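Local coordinates for protein cycloalternan-forming enzyme (Listeria monocytogenes serovar 1/2a, PDB 5F7U) that belongs to the family 31 glycoside hydrolases and joins a TIM-barrel domain to a family 6 carbohydrate-binding module, with alpha-D-glucopyranose bound at several sites, at residues L948-A954 with F965-F969; F969-A975 with F1044-A1048; V993-A997 with A1052-F1056. The protein carries 1 engineered substitution. All coordinates share one frame; numbering follows the deposited sequence.

Contact 1. Residues L948-A954 with F965-F969; sequences LTNVTTA and FVAGF. With GLC (alpha-D-glucopyranose), chain B; GLC (alpha-D-glucopyranose), chain D.
Val951 and Val966 meet at the apolar centre, their side chains crossing at about a right angle with Val951 CG2 3.5 Å from Val966 CG1. The same CG2, placed anti to the backbone N, also lies 3.8 Å from Phe969 CB, so one methyl of this beta-branched side chain touches both partners. Leu948 CD2 slides past Val966 CG2. The Phe965 ring has Ala954 O 3.5 Å above its centre; the small Ala954 CB touches both Phe965 CE1, at 3.7 Å, and Ala967 CB. Ala954 and Phe965 to Ala967 belong to a beta hairpin, strands 953-954 and 965-968, in the family 6 carbohydrate-binding module; Leu948 ends strand 947-949 and Val951 lies in the loop between. Ala954 and Phe965 are a hydrogen-bonded pair, Ala954 N giving a 2.9 Å bond to Phe965 O and Phe965 N answering to Ala954 O. Two residues along, past the non-hydrogen-bonded pair Thr953 and Val966, Ala967 N bonds to Thr952 O, and water 1 bridges Thr952 N to Ala967 O. At the polar edge Leu948 N donates to O4 of the chain B glucose at 2.7 Å, while Gly968 N, hydrogen-bonded to Asn1055 OD1, lies 3.2 Å from O4 of the chain D glucose.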
loop_
_atom_site.group_PDB
_atom_site.type_symbol
_atom_site.label_atom_id
_atom_site.label_comp_id
_atom_site.label_asym_id
_atom_site.label_seq_id
_atom_site.Cartn_x
_atom_site.Cartn_y
_atom_site.Cartn_z
ATOM N N LEU A 948 -19.294 28.708 -15.937
ATOM C CA LEU A 948 -20.112 29.912 -16.055
ATOM C C LEU A 948 -19.287 31.146 -16.370
ATOM O O LEU A 948 -18.226 31.356 -15.777
ATOM C CB LEU A 948 -20.916 30.135 -14.766
ATOM C CG LEU A 948 -21.702 28.962 -14.166
ATOM C CD1 LEU A 948 -22.407 29.400 -12.889
ATOM C CD2 LEU A 948 -22.709 28.392 -15.157
ATOM N N THR A 949 -19.794 31.972 -17.278
ATOM C CA THR A 949 -19.156 33.240 -17.640
ATOM C C THR A 949 -20.141 34.380 -17.464
ATOM O O THR A 949 -21.174 34.420 -18.151
ATOM C CB THR A 949 -18.651 33.202 -19.088
ATOM O OG1 THR A 949 -17.752 32.101 -19.226
ATOM C CG2 THR A 949 -17.930 34.510 -19.470
ATOM N N ASN A 950 -19.801 35.298 -16.542
ATOM C CA ASN A 950 -20.600 36.507 -16.225
ATOM C C ASN A 950 -22.048 36.204 -15.842
ATOM O O ASN A 950 -22.974 36.965 -16.165
ATOM C CB ASN A 950 -20.560 37.534 -17.376
ATOM C CG ASN A 950 -19.157 37.970 -17.732
ATOM O OD1 ASN A 950 -18.325 38.201 -16.856
ATOM N ND2 ASN A 950 -18.890 38.106 -19.029
ATOM N N VAL A 951 -22.235 35.077 -15.166
ATOM C CA VAL A 951 -23.562 34.591 -14.830
ATOM C C VAL A 951 -23.476 33.834 -13.509
ATOM O O VAL A 951 -22.459 33.211 -13.225
ATOM C CB VAL A 951 -24.179 33.758 -16.004
ATOM C CG1 VAL A 951 -23.689 32.318 -16.027
ATOM C CG2 VAL A 951 -25.687 33.803 -15.943
ATOM N N THR A 952 -24.529 33.908 -12.701
ATOM C CA THR A 952 -24.521 33.310 -11.358
ATOM C C THR A 952 -25.697 32.348 -11.182
ATOM O O THR A 952 -26.530 32.181 -12.092
ATOM C CB THR A 952 -24.536 34.373 -10.220
ATOM O OG1 THR A 952 -25.738 35.151 -10.299
ATOM C CG2 THR A 952 -23.316 35.295 -10.280
ATOM N N THR A 953 -25.753 31.712 -10.018
ATOM C CA THR A 953 -26.776 30.715 -9.740
ATOM C C THR A 953 -27.776 31.232 -8.716
ATOM O O THR A 953 -27.482 32.174 -7.974
ATOM C CB THR A 953 -26.167 29.375 -9.266
ATOM O OG1 THR A 953 -25.445 29.578 -8.046
ATOM C CG2 THR A 953 -25.222 28.801 -10.316
ATOM N N ALA A 954 -28.959 30.623 -8.701
ATOM C CA ALA A 954 -29.992 30.913 -7.702
ATOM C C ALA A 954 -30.853 29.678 -7.403
ATOM O O ALA A 954 -30.728 28.637 -8.057
ATOM C CB ALA A 954 -30.854 32.096 -8.144
ATOM N N PHE A 965 -30.336 26.611 -10.253
ATOM C CA PHE A 965 -30.374 26.977 -11.668
ATOM C C PHE A 965 -29.476 28.184 -11.915
ATOM O O PHE A 965 -29.124 28.905 -10.976
ATOM C CB PHE A 965 -31.819 27.274 -12.120
ATOM C CG PHE A 965 -32.558 28.249 -11.230
ATOM C CD1 PHE A 965 -32.415 29.628 -11.408
ATOM C CD2 PHE A 965 -33.424 27.784 -10.224
ATOM C CE1 PHE A 965 -33.116 30.526 -10.614
ATOM C CE2 PHE A 965 -34.114 28.685 -9.411
ATOM C CZ PHE A 965 -33.960 30.054 -9.609
ATOM N N VAL A 966 -29.138 28.412 -13.179
ATOM C CA VAL A 966 -28.430 29.613 -13.608
ATOM C C VAL A 966 -29.484 30.704 -13.838
ATOM O O VAL A 966 -30.459 30.471 -14.555
ATOM C CB VAL A 966 -27.594 29.320 -14.874
ATOM C CG1 VAL A 966 -27.073 30.598 -15.509
ATOM C CG2 VAL A 966 -26.432 28.410 -14.515
ATOM N N ALA A 967 -29.301 31.873 -13.219
ATOM C CA ALA A 967 -30.354 32.914 -13.194
ATOM C C ALA A 967 -30.173 34.048 -14.213
ATOM O O ALA A 967 -29.085 34.644 -14.300
ATOM C CB ALA A 967 -30.476 33.496 -11.793
ATOM N N GLY A 968 -31.244 34.362 -14.955
ATOM C CA GLY A 968 -31.264 35.539 -15.858
ATOM C C GLY A 968 -30.557 35.239 -17.176
ATOM O O GLY A 968 -31.208 35.080 -18.217
ATOM N N PHE A 969 -29.220 35.194 -17.138
ATOM C CA PHE A 969 -28.425 34.719 -18.266
ATOM C C PHE A 969 -28.815 35.512 -19.537
ATOM O O PHE A 969 -28.986 34.951 -20.627
ATOM C CB PHE A 969 -28.620 33.184 -18.352
ATOM C CG PHE A 969 -27.915 32.495 -19.491
ATOM C CD1 PHE A 969 -26.690 32.947 -19.998
ATOM C CD2 PHE A 969 -28.470 31.331 -20.024
ATOM C CE1 PHE A 969 -26.062 32.267 -21.042
ATOM C CE2 PHE A 969 -27.843 30.647 -21.053
ATOM C CZ PHE A 969 -26.635 31.114 -21.564
HETATM C C1 GLC B . -15.803 28.074 -10.020
HETATM C C2 GLC B . -16.543 29.422 -10.186
HETATM C C3 GLC B . -17.596 29.366 -11.293
HETATM C C4 GLC B . -16.984 28.897 -12.615
HETATM C C5 GLC B . -16.118 27.630 -12.485
HETATM C C6 GLC B . -14.740 27.859 -13.119
HETATM O O2 GLC B . -17.144 29.874 -8.965
HETATM O O3 GLC B . -18.184 30.661 -11.476
HETATM O O4 GLC B . -18.026 28.666 -13.563
HETATM O O5 GLC B . -16.027 27.142 -11.120
HETATM O O6 GLC B . -14.045 26.617 -13.283
HETATM C C1 GLC D . -37.218 37.651 -12.142
HETATM C C2 GLC D . -37.082 36.223 -11.592
HETATM C C3 GLC D . -35.642 35.705 -11.725
HETATM C C4 GLC D . -35.122 35.839 -13.157
HETATM C C5 GLC D . -35.255 37.307 -13.574
HETATM C C6 GLC D . -34.766 37.577 -14.986
HETATM O O1 GLC D . -36.625 38.622 -11.252
HETATM O O2 GLC D . -37.475 36.166 -10.219
HETATM O O3 GLC D . -35.591 34.356 -11.268
HETATM O O4 GLC D . -33.756 35.402 -13.227
HETATM O O5 GLC D . -36.632 37.735 -13.460
HETATM O O6 GLC D . -34.913 38.981 -15.208
HETATM O O HOH W 1 -26.688 35.506 -13.130
#

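Contact 2. Residues F969-A975 with F1044-A1048; sequences FDAEKEA and FDFEA. With GLC (alpha-D-glucopyranose), chain C.
The ring of Phe1046 lies against the backbone of the 969-975 loop: Asp970 C sits 3.6 Å above its centre and Ala971 N is over the same face, displaced toward the rim. This loop holds a type II beta turn, Ala971 to Glu974, and leads into strand 975-981, next to the end of strand 1039-1045 in the family 6 carbohydrate-binding module. With CG anti to the backbone N (chi1 -174°), the Phe1046 ring is laid along the chain of Asp970 and Ala971, a flat surface suited to covering flat peptide groups. Phe969 presents its edge instead, with Phe1044 O near the ring plane and CZ 3.8 Å from Phe1044 CB; its guanidinium partner is Arg1004, in a cation-pi contact. The third position of a type II turn takes a positive phi, which Lys973 adopts at 71°. Where the strands begin to pair, Ala975 faces Asp1045 as an antiparallel non-hydrogen-bonded pair, and a small side chain there lets Asp1045 OD1 approach. The adjoining bond runs from Phe1046 N to Glu974 O, 3.1 Å long. Beyond it, water 2 bridges Lys973 N and Phe1046 O. The extended chain of Glu972 reaches along the surface to Ala1048. On the sugar side, Asp970 OD2 lies 3.3 Å from C2 of the chain C glucose.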
loop_
_atom_site.group_PDB
_atom_site.type_symbol
_atom_site.label_atom_id
_atom_site.label_comp_id
_atom_site.label_asym_id
_atom_site.label_seq_id
_atom_site.Cartn_x
_atom_site.Cartn_y
_atom_site.Cartn_z
ATOM N N PHE A 969 -29.220 35.194 -17.138
ATOM C CA PHE A 969 -28.425 34.719 -18.266
ATOM C C PHE A 969 -28.815 35.512 -19.537
ATOM O O PHE A 969 -28.986 34.951 -20.627
ATOM C CB PHE A 969 -28.620 33.184 -18.352
ATOM C CG PHE A 969 -27.915 32.495 -19.491
ATOM C CD1 PHE A 969 -26.690 32.947 -19.998
ATOM C CD2 PHE A 969 -28.470 31.331 -20.024
ATOM C CE1 PHE A 969 -26.062 32.267 -21.042
ATOM C CE2 PHE A 969 -27.843 30.647 -21.053
ATOM C CZ PHE A 969 -26.635 31.114 -21.564
ATOM N N ASP A 970 -28.928 36.834 -19.372
ATOM C CA ASP A 970 -29.655 37.677 -20.324
ATOM C C ASP A 970 -28.869 38.853 -20.907
ATOM O O ASP A 970 -29.457 39.841 -21.369
ATOM C CB ASP A 970 -30.954 38.160 -19.684
ATOM C CG ASP A 970 -30.727 39.123 -18.524
ATOM O OD1 ASP A 970 -29.701 39.012 -17.812
ATOM O OD2 ASP A 970 -31.588 40.006 -18.327
ATOM N N ALA A 971 -27.546 38.752 -20.892
ATOM C CA ALA A 971 -26.694 39.804 -21.443
ATOM C C ALA A 971 -25.614 39.181 -22.307
ATOM O O ALA A 971 -25.228 38.029 -22.090
ATOM C CB ALA A 971 -26.084 40.646 -20.325
ATOM N N GLU A 972 -25.141 39.931 -23.300
ATOM C CA GLU A 972 -24.042 39.467 -24.163
ATOM C C GLU A 972 -22.797 39.131 -23.340
ATOM O O GLU A 972 -22.572 39.718 -22.277
ATOM C CB GLU A 972 -23.706 40.513 -25.222
ATOM C CG GLU A 972 -24.796 40.719 -26.256
ATOM C CD GLU A 972 -24.353 41.629 -27.382
ATOM O OE1 GLU A 972 -24.860 42.761 -27.459
ATOM O OE2 GLU A 972 -23.491 41.213 -28.188
ATOM N N LYS A 973 -22.015 38.173 -23.839
ATOM C CA LYS A 973 -20.795 37.654 -23.183
ATOM C C LYS A 973 -21.073 36.799 -21.925
ATOM O O LYS A 973 -20.151 36.401 -21.199
ATOM C CB LYS A 973 -19.753 38.768 -22.928
ATOM C CG LYS A 973 -19.326 39.499 -24.196
ATOM C CD LYS A 973 -18.159 40.464 -23.977
ATOM C CE LYS A 973 -16.798 39.760 -23.983
ATOM N NZ LYS A 973 -16.432 39.116 -25.284
ATOM N N GLU A 974 -22.347 36.494 -21.696
ATOM C CA GLU A 974 -22.737 35.539 -20.668
ATOM C C GLU A 974 -22.864 34.160 -21.302
ATOM O O GLU A 974 -23.440 34.022 -22.388
ATOM C CB GLU A 974 -24.039 35.961 -20.000
ATOM C CG GLU A 974 -23.916 37.286 -19.243
ATOM C CD GLU A 974 -25.151 37.652 -18.435
ATOM O OE1 GLU A 974 -26.185 36.959 -18.527
ATOM O OE2 GLU A 974 -25.093 38.653 -17.693
ATOM N N ALA A 975 -22.307 33.155 -20.633
ATOM C CA ALA A 975 -22.266 31.782 -21.171
ATOM C C ALA A 975 -22.351 30.712 -20.084
ATOM O O ALA A 975 -21.913 30.933 -18.945
ATOM C CB ALA A 975 -21.008 31.581 -22.009
ATOM N N PHE A 1044 -23.822 27.179 -24.181
ATOM C CA PHE A 1044 -24.969 28.066 -24.332
ATOM C C PHE A 1044 -24.456 29.496 -24.163
ATOM O O PHE A 1044 -23.720 29.789 -23.219
ATOM C CB PHE A 1044 -26.025 27.752 -23.279
ATOM C CG PHE A 1044 -26.741 26.459 -23.507
ATOM C CD1 PHE A 1044 -26.142 25.233 -23.175
ATOM C CD2 PHE A 1044 -28.038 26.458 -24.017
ATOM C CE1 PHE A 1044 -26.817 24.030 -23.393
ATOM C CE2 PHE A 1044 -28.719 25.260 -24.233
ATOM C CZ PHE A 1044 -28.108 24.045 -23.921
ATOM N N ASP A 1045 -24.839 30.354 -25.100
ATOM C CA ASP A 1045 -24.422 31.756 -25.174
ATOM C C ASP A 1045 -25.638 32.664 -25.235
ATOM O O ASP A 1045 -26.673 32.271 -25.767
ATOM C CB ASP A 1045 -23.665 31.980 -26.487
ATOM C CG ASP A 1045 -22.199 32.190 -26.284
ATOM O OD1 ASP A 1045 -21.619 31.651 -25.308
ATOM O OD2 ASP A 1045 -21.604 32.907 -27.115
ATOM N N PHE A 1046 -25.495 33.888 -24.727
ATOM C CA PHE A 1046 -26.429 34.962 -25.073
ATOM C C PHE A 1046 -25.677 35.886 -26.012
ATOM O O PHE A 1046 -24.733 36.556 -25.608
ATOM C CB PHE A 1046 -26.905 35.710 -23.828
ATOM C CG PHE A 1046 -27.985 36.735 -24.100
ATOM C CD1 PHE A 1046 -27.677 37.974 -24.678
ATOM C CD2 PHE A 1046 -29.308 36.466 -23.765
ATOM C CE1 PHE A 1046 -28.670 38.921 -24.917
ATOM C CE2 PHE A 1046 -30.308 37.409 -24.000
ATOM C CZ PHE A 1046 -29.987 38.632 -24.574
ATOM N N GLU A 1047 -26.078 35.896 -27.272
ATOM C CA GLU A 1047 -25.407 36.731 -28.255
ATOM C C GLU A 1047 -26.261 37.929 -28.642
ATOM O O GLU A 1047 -27.353 38.115 -28.093
ATOM C CB GLU A 1047 -24.970 35.903 -29.451
ATOM C CG GLU A 1047 -23.873 34.939 -29.042
ATOM C CD GLU A 1047 -23.292 34.139 -30.170
ATOM O OE1 GLU A 1047 -22.482 33.247 -29.847
ATOM O OE2 GLU A 1047 -23.628 34.377 -31.354
ATOM N N ALA A 1048 -25.749 38.752 -29.558
ATOM C CA ALA A 1048 -26.423 39.999 -29.941
ATOM C C ALA A 1048 -27.840 39.788 -30.496
ATOM O O ALA A 1048 -28.731 40.595 -30.237
ATOM C CB ALA A 1048 -25.563 40.804 -30.908
HETATM C C1 GLC C . -34.413 39.380 -16.498
HETATM C C2 GLC C . -34.256 40.905 -16.551
HETATM C C3 GLC C . -35.632 41.593 -16.558
HETATM C C4 GLC C . -36.539 41.036 -17.667
HETATM C C5 GLC C . -36.561 39.496 -17.667
HETATM C C6 GLC C . -37.238 38.902 -18.900
HETATM O O2 GLC C . -33.452 41.335 -15.449
HETATM O O3 GLC C . -35.474 43.010 -16.707
HETATM O O4 GLC C . -37.875 41.529 -17.513
HETATM O O5 GLC C . -35.223 38.966 -17.604
HETATM O O6 GLC C . -36.512 39.244 -20.084
HETATM O O HOH W 2 -22.129 37.326 -26.750
#

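Contact 3. Residues V993-A997 with A1052-F1056; sequences VRYSA and AGINF. With GLC (alpha-D-glucopyranose), chain D; GLC (alpha-D-glucopyranose), chain C.
Asn1055 and Ser996 face each other across two antiparallel strands, their CB atoms 4.3 Å apart on the same face of the sheet. From this CB the Asn1055 side chain turns away from its own carbonyl carbon, with CG beside the backbone N (chi1 -67°), and delivers the amide to the chain D glucose. There the two ends do different work: OD1 accepts from the sugar O4 at 2.7 Å, and ND2 donates to the sugar O3 at 2.8 Å. An amide suits this place because it offers an acceptor and a donor at the spacing of two neighbouring hydroxyls. OD1 also receives the N-H of Gly968, a second bond that helps fix the rotation of the amide. Along the same segment, Gly1053 N donates to O6 of the chain C glucose at 2.8 Å in a nearly straight bond (175°); Gly1053, with no side chain, lets the O5 side of that sugar lie close against the backbone. Both residues are part of a glycan pocket of the family 6 carbohydrate-binding module, at the end of this strand pair.

The backbone beneath is a hydrogen-bonded pair, Ser996 N to Asn1055 O and Asn1055 N to Ser996 O, both 2.8 Å, the first lying in the carbonyl plane. Next to it Tyr995 and Phe1056 share the other face as a non-hydrogen-bonded pair. Arg994 O lies at the ring edge of Phe1056, in its plane; Phe1056 CE1 touches Val993 CG1 at 3.7 Å, two apolar side chains suited to this buried side. Ser996 OG is held by Thr1025 O and Thr1020 OG1, and Tyr995 OH by Pro1018 O and Asn1027 ND2.

Strand 987-996 is thus flanked by strands 1054-1062 and 1027-1035, while strand 965-968 pairs with the other edge of 1054-1062 and Phe1044 of strand 1039-1045 packs against the Phe1056 ring.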
loop_
_atom_site.group_PDB
_atom_site.type_symbol
_atom_site.label_atom_id
_atom_site.label_comp_id
_atom_site.label_asym_id
_atom_site.label_seq_id
_atom_site.Cartn_x
_atom_site.Cartn_y
_atom_site.Cartn_z
ATOM N N VAL A 993 -33.711 20.900 -22.831
ATOM C CA VAL A 993 -33.278 22.115 -22.128
ATOM C C VAL A 993 -34.422 22.521 -21.198
ATOM O O VAL A 993 -35.504 22.897 -21.674
ATOM C CB VAL A 993 -32.922 23.266 -23.118
ATOM C CG1 VAL A 993 -32.561 24.549 -22.341
ATOM C CG2 VAL A 993 -31.767 22.852 -24.042
ATOM N N ARG A 994 -34.188 22.440 -19.886
ATOM C CA ARG A 994 -35.194 22.787 -18.886
ATOM C C ARG A 994 -34.920 24.169 -18.316
ATOM O O ARG A 994 -33.843 24.443 -17.802
ATOM C CB ARG A 994 -35.288 21.728 -17.770
ATOM C CG ARG A 994 -36.472 21.948 -16.830
ATOM C CD ARG A 994 -36.746 20.736 -15.968
ATOM N NE ARG A 994 -38.033 20.816 -15.259
ATOM C CZ ARG A 994 -38.178 21.032 -13.950
ATOM N NH1 ARG A 994 -37.121 21.215 -13.156
ATOM N NH2 ARG A 994 -39.402 21.061 -13.426
ATOM N N TYR A 995 -35.934 25.029 -18.393
ATOM C CA TYR A 995 -35.743 26.450 -18.140
ATOM C C TYR A 995 -37.060 27.062 -17.677
ATOM O O TYR A 995 -38.134 26.460 -17.829
ATOM C CB TYR A 995 -35.301 27.162 -19.438
ATOM C CG TYR A 995 -36.453 27.251 -20.422
ATOM C CD1 TYR A 995 -36.849 26.129 -21.158
ATOM C CD2 TYR A 995 -37.194 28.427 -20.547
ATOM C CE1 TYR A 995 -37.937 26.183 -22.021
ATOM C CE2 TYR A 995 -38.280 28.496 -21.404
ATOM C CZ TYR A 995 -38.637 27.373 -22.135
ATOM O OH TYR A 995 -39.721 27.461 -22.967
ATOM N N SER A 996 -36.979 28.287 -17.183
ATOM C CA SER A 996 -38.178 29.088 -16.984
ATOM C C SER A 996 -37.992 30.430 -17.696
ATOM O O SER A 996 -36.876 30.952 -17.777
ATOM C CB SER A 996 -38.439 29.272 -15.492
ATOM O OG SER A 996 -39.663 29.940 -15.267
ATOM N N ALA A 997 -39.082 30.967 -18.238
ATOM C CA ALA A 997 -39.057 32.242 -18.940
ATOM C C ALA A 997 -40.359 32.932 -18.608
ATOM O O ALA A 997 -41.300 32.920 -19.396
ATOM C CB ALA A 997 -38.903 32.029 -20.448
ATOM N N ALA A 1052 -34.184 38.140 -24.028
ATOM C CA ALA A 1052 -34.947 37.828 -22.813
ATOM C C ALA A 1052 -34.208 37.016 -21.764
ATOM O O ALA A 1052 -33.295 36.245 -22.070
ATOM C CB ALA A 1052 -36.291 37.186 -23.145
ATOM N N GLY A 1053 -34.614 37.217 -20.510
ATOM C CA GLY A 1053 -34.062 36.468 -19.394
ATOM C C GLY A 1053 -34.713 35.112 -19.257
ATOM O O GLY A 1053 -35.905 34.951 -19.549
ATOM N N ILE A 1054 -33.909 34.138 -18.824
ATOM C CA ILE A 1054 -34.385 32.797 -18.499
ATOM C C ILE A 1054 -33.735 32.347 -17.194
ATOM O O ILE A 1054 -32.698 32.883 -16.798
ATOM C CB ILE A 1054 -34.079 31.742 -19.613
ATOM C CG1 ILE A 1054 -32.580 31.375 -19.690
ATOM C CG2 ILE A 1054 -34.598 32.198 -20.962
ATOM C CD1 ILE A 1054 -32.273 30.163 -20.563
ATOM N N ASN A 1055 -34.360 31.389 -16.520
ATOM C CA ASN A 1055 -33.663 30.604 -15.501
ATOM C C ASN A 1055 -33.390 29.247 -16.107
ATOM O O ASN A 1055 -34.282 28.639 -16.695
ATOM C CB ASN A 1055 -34.475 30.516 -14.212
ATOM C CG ASN A 1055 -34.600 31.862 -13.528
ATOM O OD1 ASN A 1055 -33.719 32.718 -13.666
ATOM N ND2 ASN A 1055 -35.694 32.064 -12.793
ATOM N N PHE A 1056 -32.145 28.797 -16.000
ATOM C CA PHE A 1056 -31.678 27.618 -16.746
ATOM C C PHE A 1056 -31.361 26.499 -15.747
ATOM O O PHE A 1056 -30.393 26.581 -15.000
ATOM C CB PHE A 1056 -30.478 28.061 -17.599
ATOM C CG PHE A 1056 -29.905 27.005 -18.532
ATOM C CD1 PHE A 1056 -30.573 25.811 -18.842
ATOM C CD2 PHE A 1056 -28.679 27.263 -19.152
ATOM C CE1 PHE A 1056 -29.996 24.881 -19.724
ATOM C CE2 PHE A 1056 -28.100 26.347 -20.026
ATOM C CZ PHE A 1056 -28.766 25.159 -20.329
HETATM C C1 GLC D . -37.218 37.651 -12.142
HETATM C C2 GLC D . -37.082 36.223 -11.592
HETATM C C3 GLC D . -35.642 35.705 -11.725
HETATM C C4 GLC D . -35.122 35.839 -13.157
HETATM C C5 GLC D . -35.255 37.307 -13.574
HETATM C C6 GLC D . -34.766 37.577 -14.986
HETATM O O1 GLC D . -36.625 38.622 -11.252
HETATM O O2 GLC D . -37.475 36.166 -10.219
HETATM O O3 GLC D . -35.591 34.356 -11.268
HETATM O O4 GLC D . -33.756 35.402 -13.227
HETATM O O5 GLC D . -36.632 37.735 -13.460
HETATM O O6 GLC D . -34.913 38.981 -15.208
HETATM C C1 GLC C . -34.413 39.380 -16.498
HETATM C C2 GLC C . -34.256 40.905 -16.551
HETATM C C3 GLC C . -35.632 41.593 -16.558
HETATM C C4 GLC C . -36.539 41.036 -17.667
HETATM C C5 GLC C . -36.561 39.496 -17.667
HETATM C C6 GLC C . -37.238 38.902 -18.900
HETATM O O2 GLC C . -33.452 41.335 -15.449
HETATM O O3 GLC C . -35.474 43.010 -16.707
HETATM O O4 GLC C . -37.875 41.529 -17.513
HETATM O O5 GLC C . -35.223 38.966 -17.604
HETATM O O6 GLC C . -36.512 39.244 -20.084
#

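In the fold
All three contacts lie within the carbohydrate-binding module; contact 1 closes before the others open, while the segments of contacts 2 and 3 alternate. Contact 3 is buried, contact 1 partly buried, and contact 2 a surface contact. Contacts 1 and 3 share a sheet, strand 965-968 pairing with 1054-1062 through Val966 O to Phe1056 N, and both reach the chain D glucose; contacts 2 and 3 touch the chain C glucose. Phe969 belongs to contacts 1 and 2, meeting Val951 in one and Phe1044 in the other. Chemistry follows place: valine packing and a backbone sugar bond in contact 1, an aromatic ring on peptide groups in contact 2, side-chain hydrogen bonds to a sugar in contact 3.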